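Local structure of 4-phosphoerythronate dehydrogenase (Lactobacillus jensenii, 4PRK) at the interface of chains A and B. The protein catalyses the NAD-dependent interconversion of pyruvate and D-lactate, as a D-lactate dehydrogenase of the D-isomer-specific 2-hydroxyacid dehydrogenase family. Residues are numbered along the deposited sequence; one frame, centred on the assembly and turned at random. Chains: chain A/B, 4-phosphoerythronate dehydrogenase.

The interface of chains A and B. Residues chain A 102, 105, 300-302; chain B 141-143, 145-146.
In this two-fold interface of a D-2-hydroxyacid dehydrogenase, a loop of chain B meets the N-terminal ends of two chain A helices, 103-118 and 301-319, and B:Glu143 puts its carboxylate between A:Ser102, A:Thr300 and A:Thr302. CG of the glutamate lies anti to its carbonyl carbon (chi1 -63°) and the chain bends at chi2 (78°), which carries the carboxylate across to the three hydroxyls. OE2 accepts from A:Thr300 OG1 at 2.6 Å and from A:Ser102 OG at 3.0 Å, the two donors coming from opposite faces of the carboxylate plane. OE1 is met on its syn side by A:Thr302 OG1 at 2.5 Å, about 31° out of the plane. Hydroxyl residues suit this cluster of donors, being short, neutral and able to turn their O-H toward an acceptor; the glutamate is long enough to serve them all. A:Ser102 OG also accepts from the amide N of A:Ala105 at 3.2 Å, a helix-capping bond that fixes its position. The small methyl CB of A:Ala105 fits beside OE2, and the two helix N-termini would be expected to favour a negative charge here. An alanine in place of B:Glu143 would probably leave the three hydroxyls without their carboxylate acceptor, those of A:Ser102 and A:Thr300 having shared OE2, and open a gap between the two helix ends. Behind the glutamate, its CB lies over one face of the B:Tyr145 ring, toward the rim, and this probably helps limit how the side chain can swing. Alongside, A:Thr300 and B:Ser141 form a parallel beta bridge, in which A:Lys301 N donates to B:Ser141 O at 3.1 Å, and A:Thr300 CB packs on B:Asn142 CA at 3.7 Å.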
# COMPACT_ATOMS: atom_id res chain seq x y z
N SER A 102 -2.93 -18.15 -10.50
CA SER A 102 -2.97 -16.79 -10.00
C SER A 102 -2.56 -16.81 -8.54
O SER A 102 -3.36 -17.18 -7.70
CB SER A 102 -4.38 -16.21 -10.16
OG SER A 102 -4.60 -15.08 -9.36
N ALA A 105 -5.19 -15.20 -6.19
CA ALA A 105 -6.41 -15.97 -5.91
C ALA A 105 -6.22 -16.69 -4.60
O ALA A 105 -7.00 -16.57 -3.67
CB ALA A 105 -6.69 -16.96 -7.01
N THR A 300 -10.97 -18.58 -9.04
CA THR A 300 -11.42 -17.28 -9.59
C THR A 300 -11.44 -17.35 -11.11
O THR A 300 -10.93 -18.29 -11.71
CB THR A 300 -10.45 -16.15 -9.22
OG1 THR A 300 -9.17 -16.42 -9.82
CG2 THR A 300 -10.28 -16.12 -7.71
N LYS A 301 -12.06 -16.34 -11.73
CA LYS A 301 -12.13 -16.23 -13.18
C LYS A 301 -10.73 -16.13 -13.77
O LYS A 301 -10.45 -16.69 -14.78
CB LYS A 301 -12.84 -14.96 -13.57
CG LYS A 301 -14.28 -14.83 -13.08
CD LYS A 301 -15.26 -15.37 -14.09
CE LYS A 301 -16.66 -14.84 -13.82
NZ LYS A 301 -17.55 -15.35 -14.92
N THR A 302 -9.86 -15.37 -13.12
CA THR A 302 -8.51 -15.29 -13.58
C THR A 302 -7.87 -16.68 -13.60
O THR A 302 -7.14 -16.99 -14.52
CB THR A 302 -7.69 -14.34 -12.69
OG1 THR A 302 -8.41 -13.11 -12.52
CG2 THR A 302 -6.23 -14.10 -13.32
N SER B 141 -15.27 -17.12 -8.00
CA SER B 141 -14.94 -15.86 -7.38
C SER B 141 -14.03 -15.03 -8.26
O SER B 141 -13.88 -15.30 -9.43
CB SER B 141 -14.30 -16.09 -6.01
OG SER B 141 -14.37 -14.94 -5.22
N ASN B 142 -13.46 -13.98 -7.70
CA ASN B 142 -12.48 -13.18 -8.40
C ASN B 142 -11.58 -12.45 -7.42
O ASN B 142 -11.92 -12.28 -6.24
CB ASN B 142 -13.19 -12.19 -9.32
CG ASN B 142 -12.40 -11.90 -10.58
OD1 ASN B 142 -11.40 -12.55 -10.89
ND2 ASN B 142 -12.85 -10.93 -11.33
N GLU B 143 -10.42 -12.03 -7.90
CA GLU B 143 -9.47 -11.29 -7.08
C GLU B 143 -10.01 -9.91 -6.82
O GLU B 143 -10.75 -9.33 -7.66
CB GLU B 143 -8.09 -11.19 -7.73
CG GLU B 143 -7.41 -12.54 -7.94
CD GLU B 143 -7.90 -13.37 -9.13
OE1 GLU B 143 -8.61 -12.85 -10.01
OE2 GLU B 143 -7.52 -14.56 -9.20
N TYR B 145 -8.65 -7.11 -6.84
CA TYR B 145 -8.19 -6.06 -7.73
C TYR B 145 -8.94 -6.05 -9.04
O TYR B 145 -8.61 -5.26 -9.87
CB TYR B 145 -6.69 -6.08 -8.02
CG TYR B 145 -6.18 -7.40 -8.56
CD1 TYR B 145 -6.23 -7.71 -9.95
CD2 TYR B 145 -5.67 -8.33 -7.70
CE1 TYR B 145 -5.79 -8.93 -10.41
CE2 TYR B 145 -5.23 -9.54 -8.14
CZ TYR B 145 -5.27 -9.84 -9.47
OH TYR B 145 -4.79 -11.05 -9.78
N ASN B 146 -9.91 -6.94 -9.23
CA ASN B 146 -10.74 -6.92 -10.44
C ASN B 146 -12.07 -6.41 -10.06
O ASN B 146 -12.95 -6.42 -10.87
CB ASN B 146 -10.87 -8.32 -11.04
CG ASN B 146 -9.58 -8.77 -11.70
OD1 ASN B 146 -8.78 -7.91 -12.14
ND2 ASN B 146 -9.31 -10.06 -11.70